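Local coordinates for protein tyrocidine synthetase 3 (Brevibacillus brevis, PDB 2JGP) that probably forms peptide bonds during non-ribosomal synthesis of the antibiotic tyrocidine, through a carrier domain that presents the peptide and a condensation domain that joins it to the next residue, at residues A95-S100 against Q252-A257; R146-R151 against Q163-D168; I308-A313 against E474-G479; T433-T438 against T466-E471. One frame throughout, in Å; residues are numbered along the deposited sequence. Where two conformers were deposited one is given.

Contact 1. Residues A95-S100 against Q252-A257; sequences AYYPVS and QYKDFA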
loop_
_atom_site.group_PDB
_atom_site.type_symbol
_atom_site.label_atom_id
_atom_site.label_comp_id
_atom_site.label_asym_id
_atom_site.label_seq_id
_atom_site.Cartn_x
_atom_site.Cartn_y
_atom_site.Cartn_z
ATOM N N ALA A 95 12.212 -25.033 12.355
ATOM C CA ALA A 95 11.471 -25.994 11.530
ATOM C C ALA A 95 10.354 -25.307 10.753
ATOM O O ALA A 95 10.126 -25.601 9.578
ATOM C CB ALA A 95 10.901 -27.119 12.406
ATOM N N TYR A 96 9.662 -24.390 11.424
ATOM C CA TYR A 96 8.602 -23.591 10.825
ATOM C C TYR A 96 8.734 -22.170 11.330
ATOM O O TYR A 96 9.396 -21.921 12.338
ATOM C CB TYR A 96 7.223 -24.109 11.233
ATOM C CG TYR A 96 6.957 -25.556 10.920
ATOM C CD1 TYR A 96 7.180 -26.541 11.875
ATOM C CD2 TYR A 96 6.450 -25.942 9.683
ATOM C CE1 TYR A 96 6.926 -27.874 11.604
ATOM C CE2 TYR A 96 6.191 -27.275 9.400
ATOM C CZ TYR A 96 6.432 -28.234 10.368
ATOM O OH TYR A 96 6.185 -29.552 10.108
ATOM N N TYR A 97 8.081 -21.242 10.640
ATOM C CA TYR A 97 8.097 -19.837 11.032
ATOM C C TYR A 97 6.670 -19.317 11.126
ATOM O O TYR A 97 5.795 -19.775 10.387
ATOM C CB TYR A 97 8.915 -19.024 10.034
ATOM C CG TYR A 97 10.326 -19.536 9.886
ATOM C CD1 TYR A 97 10.641 -20.507 8.941
ATOM C CD2 TYR A 97 11.344 -19.064 10.708
ATOM C CE1 TYR A 97 11.937 -20.990 8.812
ATOM C CE2 TYR A 97 12.643 -19.535 10.585
ATOM C CZ TYR A 97 12.932 -20.498 9.641
ATOM O OH TYR A 97 14.220 -20.960 9.525
ATOM N N PRO A 98 6.424 -18.353 12.034
ATOM C CA PRO A 98 5.068 -17.832 12.092
ATOM C C PRO A 98 4.676 -17.180 10.771
ATOM O O PRO A 98 5.536 -16.661 10.052
ATOM C CB PRO A 98 5.131 -16.785 13.217
ATOM C CG PRO A 98 6.578 -16.413 13.320
ATOM C CD PRO A 98 7.327 -17.664 12.977
ATOM N N VAL A 99 3.389 -17.221 10.447
ATOM C CA VAL A 99 2.870 -16.394 9.366
ATOM C C VAL A 99 2.707 -14.958 9.848
ATOM O O VAL A 99 2.582 -14.710 11.045
ATOM C CB VAL A 99 1.523 -16.917 8.833
ATOM C CG1 VAL A 99 1.704 -18.288 8.216
ATOM C CG2 VAL A 99 0.473 -16.948 9.940
ATOM N N SER A 100 2.749 -14.013 8.913
ATOM C CA SER A 100 2.360 -12.643 9.208
ATOM C C SER A 100 0.848 -12.583 9.439
ATOM O O SER A 100 0.111 -13.519 9.092
ATOM C CB SER A 100 2.751 -11.725 8.062
ATOM O OG SER A 100 2.045 -12.067 6.886
ATOM N N GLN A 252 14.739 -11.514 4.691
ATOM C CA GLN A 252 13.699 -12.282 4.000
ATOM C C GLN A 252 12.350 -12.145 4.691
ATOM O O GLN A 252 12.249 -11.601 5.788
ATOM C CB GLN A 252 14.107 -13.753 3.861
ATOM C CG GLN A 252 14.798 -14.067 2.531
ATOM C CD GLN A 252 13.832 -14.124 1.356
ATOM O OE1 GLN A 252 12.612 -13.944 1.516
ATOM N NE2 GLN A 252 14.372 -14.368 0.159
ATOM N N TYR A 253 11.293 -12.610 4.027
ATOM C CA TYR A 253 9.945 -12.446 4.572
ATOM C C TYR A 253 9.802 -13.074 5.956
ATOM O O TYR A 253 9.185 -12.487 6.837
ATOM C CB TYR A 253 8.865 -13.005 3.635
ATOM C CG TYR A 253 7.485 -12.516 4.005
ATOM C CD1 TYR A 253 7.045 -11.267 3.596
ATOM C CD2 TYR A 253 6.632 -13.283 4.798
ATOM C CE1 TYR A 253 5.798 -10.792 3.947
ATOM C CE2 TYR A 253 5.378 -12.820 5.147
ATOM C CZ TYR A 253 4.962 -11.571 4.718
ATOM O OH TYR A 253 3.713 -11.099 5.051
ATOM N N LYS A 254 10.387 -14.249 6.165
ATOM C CA LYS A 254 10.255 -14.927 7.462
ATOM C C LYS A 254 10.865 -14.100 8.601
ATOM O O LYS A 254 10.402 -14.178 9.736
ATOM C CB LYS A 254 10.857 -16.336 7.428
ATOM C CG LYS A 254 12.369 -16.421 7.286
ATOM C CD LYS A 254 12.771 -17.882 7.128
ATOM C CE LYS A 254 14.265 -18.086 7.267
ATOM N NZ LYS A 254 15.027 -17.448 6.166
ATOM N N ASP A 255 11.885 -13.302 8.281
ATOM C CA ASP A 255 12.496 -12.390 9.253
ATOM C C ASP A 255 11.479 -11.333 9.682
ATOM O O ASP A 255 11.343 -11.028 10.874
ATOM C CB ASP A 255 13.738 -11.703 8.665
ATOM C CG ASP A 255 14.827 -12.682 8.257
ATOM O OD1 ASP A 255 15.041 -13.694 8.967
ATOM O OD2 ASP A 255 15.506 -12.417 7.233
ATOM N N PHE A 256 10.771 -10.774 8.703
ATOM C CA PHE A 256 9.693 -9.829 8.972
ATOM C C PHE A 256 8.584 -10.481 9.795
ATOM O O PHE A 256 8.112 -9.892 10.762
ATOM C CB PHE A 256 9.117 -9.255 7.659
ATOM C CG PHE A 256 7.768 -8.604 7.816
ATOM C CD1 PHE A 256 7.649 -7.350 8.411
ATOM C CD2 PHE A 256 6.620 -9.232 7.361
ATOM C CE1 PHE A 256 6.416 -6.755 8.560
ATOM C CE2 PHE A 256 5.387 -8.645 7.504
ATOM C CZ PHE A 256 5.275 -7.405 8.103
ATOM N N ALA A 257 8.164 -11.688 9.404
ATOM C CA ALA A 257 7.090 -12.405 10.114
ATOM C C ALA A 257 7.433 -12.731 11.574
ATOM O O ALA A 257 6.600 -12.566 12.477
ATOM C CB ALA A 257 6.704 -13.681 9.353
HETATM O O HOH W 1 3.951 -13.142 12.791
#
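Over the centre of one face of the Tyr-97 ring lies CD of Lys-254, a CH-pi contact with 3.6 Å between that CD and the ring centroid. The approach is only 10° off the ring normal. The lysine chain then runs on outward, CE passing above CZ, before it bends at chi4. NZ ends too far from the ring for more than a weak cation-pi attraction, and its charge is met by a salt bridge to Glu-148. A long aliphatic side chain suits this place, because its methylenes cover the ring while its ammonium travels on to an acid.

The second ring, Tyr-253, has CD2 of its helix neighbour Phe-256 over one face, offset toward the rim. At its edge, in the ring plane, sits OG of Ser-100, which donates a hydrogen bond of 2.7 Å to Tyr-253 OH. The serine OG stands between its own backbone N and carbonyl carbon (chi1 64°), and it also caps the start of helix 101-113.

Toward Ser-100 the chains close up. Ala-257 CB lies 3.3 Å from Pro-98 O, and a methyl is small enough to let the two backbones approach to 4.8 Å between the CA atoms of Ser-100 and Ala-257. A water donates to both Val-99 O and Ala-257 O.

Tyr-253 OH also bonds to Met-370 O, consistent with the phenol O-H donating a hydrogen bond to that carbonyl while its oxygen accepts from Ser-100 OG. Held by two partners, the phenol end is probably fixed in place at the junction of helices 253-263 and 101-113.

Contact 2. Residues R146-R151 against Q163-D168; sequences RHESLR and QNIHED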
loop_
_atom_site.group_PDB
_atom_site.type_symbol
_atom_site.label_atom_id
_atom_site.label_comp_id
_atom_site.label_asym_id
_atom_site.label_seq_id
_atom_site.Cartn_x
_atom_site.Cartn_y
_atom_site.Cartn_z
ATOM N N ARG A 146 15.941 -17.713 -5.635
ATOM C CA ARG A 146 16.292 -16.428 -5.017
ATOM C C ARG A 146 15.331 -15.985 -3.918
ATOM O O ARG A 146 15.764 -15.473 -2.883
ATOM C CB ARG A 146 16.364 -15.337 -6.094
ATOM C CG ARG A 146 16.545 -13.914 -5.580
ATOM C CD ARG A 146 16.766 -12.965 -6.753
ATOM N NE ARG A 146 16.700 -11.554 -6.370
ATOM C CZ ARG A 146 17.673 -10.901 -5.741
ATOM N NH1 ARG A 146 18.778 -11.526 -5.364
ATOM N NH2 ARG A 146 17.519 -9.617 -5.458
ATOM N N HIS A 147 14.033 -16.157 -4.153
ATOM C CA HIS A 147 13.007 -15.598 -3.278
ATOM C C HIS A 147 12.344 -16.680 -2.433
ATOM O O HIS A 147 11.611 -17.513 -2.960
ATOM C CB HIS A 147 11.958 -14.863 -4.120
ATOM C CG HIS A 147 12.491 -13.655 -4.824
ATOM N ND1 HIS A 147 12.942 -12.541 -4.148
ATOM C CD2 HIS A 147 12.658 -13.388 -6.139
ATOM C CE1 HIS A 147 13.361 -11.640 -5.018
ATOM N NE2 HIS A 147 13.199 -12.128 -6.233
ATOM N N GLU A 148 12.602 -16.662 -1.121
ATOM C CA GLU A 148 12.088 -17.689 -0.209
ATOM C C GLU A 148 10.574 -17.793 -0.233
ATOM O O GLU A 148 10.025 -18.870 0.025
ATOM C CB GLU A 148 12.533 -17.443 1.238
ATOM C CG GLU A 148 13.903 -17.967 1.575
ATOM C CD GLU A 148 14.216 -17.934 3.069
ATOM O OE1 GLU A 148 13.439 -17.352 3.862
ATOM O OE2 GLU A 148 15.267 -18.492 3.441
ATOM N N SER A 149 9.894 -16.683 -0.512
ATOM C CA SER A 149 8.436 -16.699 -0.600
ATOM C C SER A 149 7.948 -17.639 -1.710
ATOM O O SER A 149 6.868 -18.217 -1.604
ATOM C CB SER A 149 7.887 -15.288 -0.807
ATOM O OG SER A 149 8.036 -14.522 0.383
ATOM N N LEU A 150 8.750 -17.799 -2.759
ATOM C CA LEU A 150 8.422 -18.733 -3.842
ATOM C C LEU A 150 8.780 -20.193 -3.515
ATOM O O LEU A 150 8.550 -21.092 -4.337
ATOM C CB LEU A 150 9.118 -18.308 -5.143
ATOM C CG LEU A 150 8.734 -16.922 -5.675
ATOM C CD1 LEU A 150 9.409 -16.662 -7.013
ATOM C CD2 LEU A 150 7.207 -16.769 -5.784
ATOM N N ARG A 151 9.358 -20.425 -2.338
ATOM C CA ARG A 151 9.624 -21.777 -1.850
ATOM C C ARG A 151 8.905 -22.030 -0.521
ATOM O O ARG A 151 9.269 -22.932 0.232
ATOM C CB ARG A 151 11.133 -21.989 -1.706
ATOM C CG ARG A 151 11.847 -22.002 -3.054
ATOM C CD ARG A 151 13.363 -22.114 -2.933
ATOM N NE ARG A 151 14.008 -20.860 -2.513
ATOM C CZ ARG A 151 14.566 -20.636 -1.325
ATOM N NH1 ARG A 151 14.566 -21.561 -0.372
ATOM N NH2 ARG A 151 15.130 -19.463 -1.082
ATOM N N GLN A 163 4.561 -20.893 8.167
ATOM C CA GLN A 163 5.330 -20.937 6.937
ATOM C C GLN A 163 6.317 -22.086 6.986
ATOM O O GLN A 163 7.063 -22.235 7.956
ATOM C CB GLN A 163 6.102 -19.637 6.742
ATOM C CG GLN A 163 5.237 -18.412 6.695
ATOM C CD GLN A 163 6.028 -17.181 6.340
ATOM O OE1 GLN A 163 6.356 -16.962 5.171
ATOM N NE2 GLN A 163 6.362 -16.374 7.350
ATOM N N ASN A 164 6.304 -22.895 5.935
ATOM C CA ASN A 164 7.226 -24.003 5.772
ATOM C C ASN A 164 8.124 -23.658 4.590
ATOM O O ASN A 164 7.675 -23.627 3.448
ATOM C CB ASN A 164 6.439 -25.297 5.541
ATOM C CG ASN A 164 7.304 -26.544 5.601
ATOM O OD1 ASN A 164 8.524 -26.470 5.714
ATOM N ND2 ASN A 164 6.660 -27.709 5.516
ATOM N N ILE A 165 9.387 -23.354 4.878
ATOM C CA ILE A 165 10.324 -22.885 3.858
ATOM C C ILE A 165 11.091 -24.079 3.321
ATOM O O ILE A 165 11.730 -24.802 4.091
ATOM C CB ILE A 165 11.335 -21.863 4.433
ATOM C CG1 ILE A 165 10.618 -20.782 5.246
ATOM C CG2 ILE A 165 12.155 -21.231 3.317
ATOM C CD1 ILE A 165 9.631 -19.991 4.479
ATOM N N HIS A 166 11.032 -24.282 2.005
ATOM C CA HIS A 166 11.676 -25.432 1.385
ATOM C C HIS A 166 12.998 -25.071 0.719
ATOM O O HIS A 166 13.094 -24.112 -0.041
ATOM C CB HIS A 166 10.737 -26.102 0.382
ATOM C CG HIS A 166 9.464 -26.590 0.997
ATOM N ND1 HIS A 166 9.349 -27.831 1.586
ATOM C CD2 HIS A 166 8.254 -25.998 1.126
ATOM C CE1 HIS A 166 8.119 -27.985 2.044
ATOM N NE2 HIS A 166 7.433 -26.887 1.777
ATOM N N GLU A 167 14.016 -25.833 1.095
ATOM C CA GLU A 167 15.322 -25.898 0.440
ATOM C C GLU A 167 15.268 -25.729 -1.089
ATOM O O GLU A 167 15.805 -24.760 -1.637
ATOM C CB GLU A 167 16.001 -27.250 0.778
ATOM C CG GLU A 167 15.363 -28.096 1.934
ATOM C CD GLU A 167 13.962 -28.667 1.619
ATOM O OE1 GLU A 167 13.726 -29.146 0.486
ATOM O OE2 GLU A 167 13.095 -28.640 2.521
ATOM N N ASP A 168 14.633 -26.694 -1.753
ATOM C CA ASP A 168 14.464 -26.722 -3.207
ATOM C C ASP A 168 13.024 -27.123 -3.491
ATOM O O ASP A 168 12.413 -27.817 -2.682
ATOM C CB ASP A 168 15.387 -27.760 -3.850
ATOM C CG ASP A 168 16.857 -27.412 -3.715
ATOM O OD1 ASP A 168 17.292 -26.383 -4.278
ATOM O OD2 ASP A 168 17.587 -28.182 -3.055
HETATM O O HOH W 2 6.064 -15.425 2.217
#
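Arg-151 and His-166 meet backbone to backbone where the beta hairpin 152-157/160-165 of the condensation domain begins and ends, their CA atoms 5.3 Å apart. His-166 N donates to Arg-151 O at 2.8 Å, closing the open end of the hairpin. On the side leading in, the chain leaves helix 133-146 at His-147 and makes a short 3-10 turn. There Leu-150 N bonds to His-147 O and Arg-151 N to Glu-148 O, which brings the arginine round to face the departing strand.

The arginine side chain adds a second bond to the same histidine backbone: NH1 donates to His-166 O at 3.0 Å, with that oxygen only 10° out of the guanidinium plane. The bend at chi3 (-75°) turns NE back toward the helix, where it bonds to Ile-144 O, and NH2 makes a weak bond to Ala-145 O. A flat cation with several N-H groups suits this place, since it serves carbonyls of a helix end and of a strand end together and would gain from their partial negative charge.

Beside it, the extended Glu-148 crosses Ile-165 at about a right angle. CG2 of Ile-165 rests against the Glu-148 carboxylate group, 3.9 Å from CD, and the charge of that acid is met by Lys-254. A water donates to Ser-149 OG and, weakly, to Gln-163 OE1. His-166 NE2 is hydrogen-bonded to Ser-153 OG, and the imidazole presents an edge to Arg-151, CD2 standing 3.4 Å from Arg-151 O.

Contact 3. Residues I308-A313 against E474-G479; sequences IGAGKA and EEMTIG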
loop_
_atom_site.group_PDB
_atom_site.type_symbol
_atom_site.label_atom_id
_atom_site.label_comp_id
_atom_site.label_asym_id
_atom_site.label_seq_id
_atom_site.Cartn_x
_atom_site.Cartn_y
_atom_site.Cartn_z
ATOM N N ILE A 308 -10.546 9.696 -16.522
ATOM C CA ILE A 308 -10.548 11.028 -17.125
ATOM C C ILE A 308 -9.249 11.754 -16.781
ATOM O O ILE A 308 -8.722 11.599 -15.680
ATOM C CB ILE A 308 -11.776 11.857 -16.662
ATOM C CG1 ILE A 308 -11.879 13.166 -17.454
ATOM C CG2 ILE A 308 -11.707 12.146 -15.173
ATOM C CD1 ILE A 308 -13.245 13.812 -17.387
ATOM N N GLY A 309 -8.736 12.530 -17.735
ATOM C CA GLY A 309 -7.520 13.313 -17.525
ATOM C C GLY A 309 -7.809 14.620 -16.817
ATOM O O GLY A 309 -8.809 15.277 -17.105
ATOM N N ALA A 310 -6.925 15.005 -15.900
ATOM C CA ALA A 310 -7.073 16.257 -15.148
ATOM C C ALA A 310 -6.590 17.471 -15.946
ATOM O O ALA A 310 -6.943 18.608 -15.630
ATOM C CB ALA A 310 -6.321 16.167 -13.832
ATOM N N GLY A 311 -5.780 17.225 -16.974
ATOM C CA GLY A 311 -5.159 18.291 -17.750
ATOM C C GLY A 311 -3.831 18.704 -17.140
ATOM O O GLY A 311 -3.629 18.586 -15.929
ATOM N N LYS A 312 -2.927 19.195 -17.982
ATOM C CA LYS A 312 -1.601 19.635 -17.532
ATOM C C LYS A 312 -1.655 20.797 -16.546
ATOM O O LYS A 312 -0.945 20.796 -15.538
ATOM C CB LYS A 312 -0.746 20.051 -18.729
ATOM C CG LYS A 312 -0.312 18.897 -19.587
ATOM C CD LYS A 312 0.550 19.347 -20.745
ATOM C CE LYS A 312 0.846 18.179 -21.674
ATOM N NZ LYS A 312 1.608 18.605 -22.879
ATOM N N ALA A 313 -2.485 21.792 -16.848
ATOM C CA ALA A 313 -2.538 23.023 -16.057
ATOM C C ALA A 313 -2.963 22.748 -14.618
ATOM O O ALA A 313 -2.333 23.230 -13.678
ATOM C CB ALA A 313 -3.486 24.022 -16.704
ATOM N N GLU A 474 2.194 13.418 -18.833
ATOM C CA GLU A 474 1.618 14.594 -19.489
ATOM C C GLU A 474 0.328 15.067 -18.807
ATOM O O GLU A 474 -0.266 16.052 -19.231
ATOM C CB GLU A 474 1.409 14.363 -20.999
ATOM C CG GLU A 474 0.271 13.427 -21.406
ATOM C CD GLU A 474 0.630 11.961 -21.256
ATOM O OE1 GLU A 474 0.780 11.271 -22.288
ATOM O OE2 GLU A 474 0.770 11.503 -20.103
ATOM N N GLU A 475 -0.102 14.352 -17.766
ATOM C CA GLU A 475 -1.149 14.825 -16.855
ATOM C C GLU A 475 -1.423 13.794 -15.768
ATOM O O GLU A 475 -1.035 12.633 -15.882
ATOM C CB GLU A 475 -2.461 15.128 -17.592
ATOM C CG GLU A 475 -2.983 13.987 -18.456
ATOM C CD GLU A 475 -4.350 14.272 -19.050
ATOM O OE1 GLU A 475 -5.005 15.252 -18.637
ATOM O OE2 GLU A 475 -4.774 13.506 -19.938
ATOM N N MET A 476 -2.091 14.238 -14.710
ATOM C CA MET A 476 -2.666 13.333 -13.731
ATOM C C MET A 476 -3.999 12.842 -14.289
ATOM O O MET A 476 -4.787 13.636 -14.805
ATOM C CB MET A 476 -2.889 14.060 -12.407
ATOM C CG MET A 476 -3.425 13.181 -11.292
ATOM S SD MET A 476 -4.063 14.147 -9.914
ATOM C CE MET A 476 -5.530 14.864 -10.651
ATOM N N THR A 477 -4.238 11.535 -14.205
ATOM C CA THR A 477 -5.520 10.960 -14.591
ATOM C C THR A 477 -6.253 10.482 -13.348
ATOM O O THR A 477 -5.628 10.072 -12.368
ATOM C CB THR A 477 -5.354 9.775 -15.552
ATOM O OG1 THR A 477 -4.647 8.720 -14.895
ATOM C CG2 THR A 477 -4.598 10.199 -16.804
ATOM N N ILE A 478 -7.579 10.548 -13.407
ATOM C CA ILE A 478 -8.452 10.158 -12.310
ATOM C C ILE A 478 -9.245 8.925 -12.738
ATOM O O ILE A 478 -9.994 8.978 -13.714
ATOM C CB ILE A 478 -9.415 11.318 -11.950
ATOM C CG1 ILE A 478 -8.626 12.493 -11.371
ATOM C CG2 ILE A 478 -10.466 10.878 -10.940
ATOM C CD1 ILE A 478 -7.919 12.166 -10.070
ATOM N N GLY A 479 -9.053 7.820 -12.019
ATOM C CA GLY A 479 -9.759 6.569 -12.296
ATOM C C GLY A 479 -10.710 6.222 -11.163
ATOM O O GLY A 479 -10.376 6.402 -9.988
#
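Glu-475 leans across to the bend that follows strand 303-309. Its CB sits 3.9 Å from Gly-311 C. With CG between the backbone N and the carbonyl carbon (chi1 53°), the extended chain beyond it carries CD to 3.6 Å from Gly-309 CA. At the tip both oxygens lie against that CA, OE1 the nearer at 3.4 Å, and OE1 also accepts from Gly-311 N at 2.7 Å, nearly along its C-O axis. Gly-309, without a CB, admits the carboxylate. At phi 89° a CB on Gly-311, the N-cap of helix 312-325, would press on Ala-310 O, which by itself calls for glycine. The acid's charge near that helix start would probably be favourable.

Farther along, Ile-308 and Ile-478 form an antiparallel hydrogen-bonded pair, each N donating to the other's O, the straighter bond being Ile-478 N to Ile-308 O at 2.8 Å. Gly-309 and Thr-477 follow as a non-hydrogen-bonded pair. Ala-310 N adds one further bond, to Met-476 O, also at 2.8 Å, while Met-476 N turns to Thr-315 OG1. Small Ala-310 offers its CB to Met-476 CE at 3.5 Å, and Leu-500 of helix 489-508 touches both Ala-310 and Ile-478.

These bonds hold edge strand 303-309, followed after a short bend by helix 312-325, on strand 476-483 in the mixed sheet of the C-terminal half of the condensation domain's chloramphenicol acetyltransferase-like fold.

Contact 4. Residues T433-T438 against T466-E471; sequences TFQNST and TFSATE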
loop_
_atom_site.group_PDB
_atom_site.type_symbol
_atom_site.label_atom_id
_atom_site.label_comp_id
_atom_site.label_asym_id
_atom_site.label_seq_id
_atom_site.Cartn_x
_atom_site.Cartn_y
_atom_site.Cartn_z
ATOM N N THR A 433 -6.181 5.716 -3.833
ATOM C CA THR A 433 -4.766 5.432 -4.142
ATOM C C THR A 433 -4.170 6.478 -5.078
ATOM O O THR A 433 -4.885 7.107 -5.849
ATOM C CB THR A 433 -4.557 4.037 -4.784
ATOM O OG1 THR A 433 -5.066 4.026 -6.126
ATOM C CG2 THR A 433 -5.242 2.946 -3.968
ATOM N N PHE A 434 -2.852 6.658 -4.998
ATOM C CA PHE A 434 -2.131 7.571 -5.891
ATOM C C PHE A 434 -0.835 6.901 -6.353
ATOM O O PHE A 434 -0.070 6.401 -5.530
ATOM C CB PHE A 434 -1.854 8.908 -5.189
ATOM C CG PHE A 434 -0.968 9.841 -5.975
ATOM C CD1 PHE A 434 -1.374 10.331 -7.208
ATOM C CD2 PHE A 434 0.279 10.221 -5.485
ATOM C CE1 PHE A 434 -0.561 11.180 -7.943
ATOM C CE2 PHE A 434 1.099 11.076 -6.214
ATOM C CZ PHE A 434 0.677 11.556 -7.446
ATOM N N GLN A 435 -0.608 6.870 -7.666
ATOM C CA GLN A 435 0.557 6.187 -8.247
ATOM C C GLN A 435 1.265 7.081 -9.268
ATOM O O GLN A 435 0.714 8.096 -9.695
ATOM C CB GLN A 435 0.135 4.875 -8.923
ATOM C CG GLN A 435 -0.961 4.076 -8.200
ATOM C CD GLN A 435 -2.368 4.390 -8.706
ATOM O OE1 GLN A 435 -3.176 5.006 -8.004
ATOM N NE2 GLN A 435 -2.661 3.967 -9.931
ATOM N N ASN A 436 2.481 6.688 -9.658
ATOM C CA ASN A 436 3.278 7.422 -10.653
ATOM C C ASN A 436 3.518 6.612 -11.936
ATOM O O ASN A 436 4.661 6.267 -12.252
ATOM C CB ASN A 436 4.629 7.842 -10.053
ATOM C CG ASN A 436 4.521 9.045 -9.129
ATOM O OD1 ASN A 436 4.832 8.957 -7.940
ATOM N ND2 ASN A 436 4.093 10.180 -9.676
ATOM N N SER A 437 2.441 6.316 -12.666
ATOM C CA SER A 437 2.519 5.646 -13.977
ATOM C C SER A 437 3.287 4.321 -13.920
ATOM O O SER A 437 3.555 3.805 -12.837
ATOM C CB SER A 437 3.167 6.584 -15.008
ATOM O OG SER A 437 3.025 6.083 -16.326
ATOM N N THR A 438 3.600 3.762 -15.090
ATOM C CA THR A 438 4.584 2.675 -15.225
ATOM C C THR A 438 4.545 2.030 -16.612
ATOM O O THR A 438 3.704 1.171 -16.885
ATOM C CB THR A 438 4.451 1.567 -14.137
ATOM O OG1 THR A 438 5.051 2.015 -12.915
ATOM C CG2 THR A 438 5.161 0.283 -14.570
ATOM N N THR A 466 -13.373 2.553 -5.731
ATOM C CA THR A 466 -11.963 2.804 -5.487
ATOM C C THR A 466 -11.544 3.950 -6.390
ATOM O O THR A 466 -11.687 3.863 -7.614
ATOM C CB THR A 466 -11.110 1.569 -5.806
ATOM O OG1 THR A 466 -11.456 0.511 -4.906
ATOM C CG2 THR A 466 -9.626 1.885 -5.677
ATOM N N PHE A 467 -11.042 5.022 -5.777
ATOM C CA PHE A 467 -10.677 6.237 -6.489
ATOM C C PHE A 467 -9.163 6.216 -6.655
ATOM O O PHE A 467 -8.445 6.132 -5.667
ATOM C CB PHE A 467 -11.119 7.458 -5.674
ATOM C CG PHE A 467 -10.823 8.777 -6.332
ATOM C CD1 PHE A 467 -11.819 9.466 -7.007
ATOM C CD2 PHE A 467 -9.553 9.339 -6.264
ATOM C CE1 PHE A 467 -11.552 10.685 -7.608
ATOM C CE2 PHE A 467 -9.284 10.554 -6.865
ATOM C CZ PHE A 467 -10.286 11.228 -7.536
ATOM N N SER A 468 -8.689 6.264 -7.897
ATOM C CA SER A 468 -7.265 6.146 -8.197
ATOM C C SER A 468 -6.760 7.339 -8.997
ATOM O O SER A 468 -7.250 7.609 -10.093
ATOM C CB SER A 468 -6.993 4.874 -8.994
ATOM O OG SER A 468 -7.221 3.725 -8.200
ATOM N N ALA A 469 -5.783 8.053 -8.448
ATOM C CA ALA A 469 -5.103 9.108 -9.188
ATOM C C ALA A 469 -3.785 8.542 -9.714
ATOM O O ALA A 469 -3.058 7.874 -8.978
ATOM C CB ALA A 469 -4.863 10.314 -8.294
ATOM N N THR A 470 -3.494 8.780 -10.990
ATOM C CA THR A 470 -2.253 8.304 -11.599
ATOM C C THR A 470 -1.566 9.432 -12.366
ATOM O O THR A 470 -2.153 10.018 -13.275
ATOM C CB THR A 470 -2.517 7.120 -12.551
ATOM O OG1 THR A 470 -3.174 6.068 -11.832
ATOM C CG2 THR A 470 -1.216 6.590 -13.137
ATOM N N GLU A 471 -0.324 9.727 -11.988
ATOM C CA GLU A 471 0.465 10.755 -12.661
ATOM C C GLU A 471 1.113 10.145 -13.900
ATOM O O GLU A 471 2.051 9.360 -13.785
ATOM C CB GLU A 471 1.515 11.327 -11.706
ATOM C CG GLU A 471 2.246 12.540 -12.253
ATOM C CD GLU A 471 2.494 13.605 -11.199
ATOM O OE1 GLU A 471 3.113 13.303 -10.153
ATOM O OE2 GLU A 471 2.066 14.753 -11.426
#
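Phe-434 lays the CD1 side of its ring against the methyl of Ala-469, with CD1 3.7 Å from CB, across two parallel strands. Its CG is anti to the backbone N (chi1 173°), which starts the ring in the direction of Glu-471, and CZ comes within 4.0 Å of Glu-471 OE1, which lies at the ring edge near its plane. Helix 329-345 packs on this face, Leu-333 touching both phenylalanine and alanine: the large ring and the small methyl together make the surface it rests on.

The backbones carry a regular parallel ladder, the strands 17° apart in direction. Thr-433 reaches both neighbours of Ser-468, its N donating to Phe-467 O and its O accepting from Ala-469 N, each at 2.9 Å. Gln-435 does the same around Thr-470, using Ala-469 O and Glu-471 N.

On the other face the residues are polar. OG1 of Thr-433 and OG of Ser-468 stand 3.0 Å apart, within hydrogen-bonding distance, and the short hydroxyl side chains of these two residues let the oxygens meet directly across neighbouring strands.

Past the strand end, Asn-436 and Glu-471 lie side by side, amide and carboxylate nearly coplanar, yet ND2 gives OE1 only a weak bond of 3.3 Å. The firmer partner of this acid is His-319, bonded at OE2, so the carboxylate links the strand end to helix 312-325.

Between these two strands the chain travels to the neighbouring subdomain, where strand 447-451 joins the other mixed sheet, and then returns. The parallel pair flanks that excursion, as in the condensation-domain and chloramphenicol acetyltransferase fold.

Contacts 1 and 2 belong to the N-terminal half of the condensation domain and contacts 3 and 4 to the C-terminal half. The first two, with centres 11 Å apart, join through the lysine-glutamate salt bridge and the pairing of Tyr-97 with Gln-163. Contacts 3 and 4, with centres 10 Å apart, share one sheet, Thr-477 N meeting Thr-470 O at 2.7 Å. Across the halves, contacts 2 and 4 come no nearer than about 17 Å between nearest atoms. In this family the HHxxxDG active-site motif lies between the halves; none of the four contacts contains it. Gln-396 and Asp-400, which bind sodium, are likewise in none.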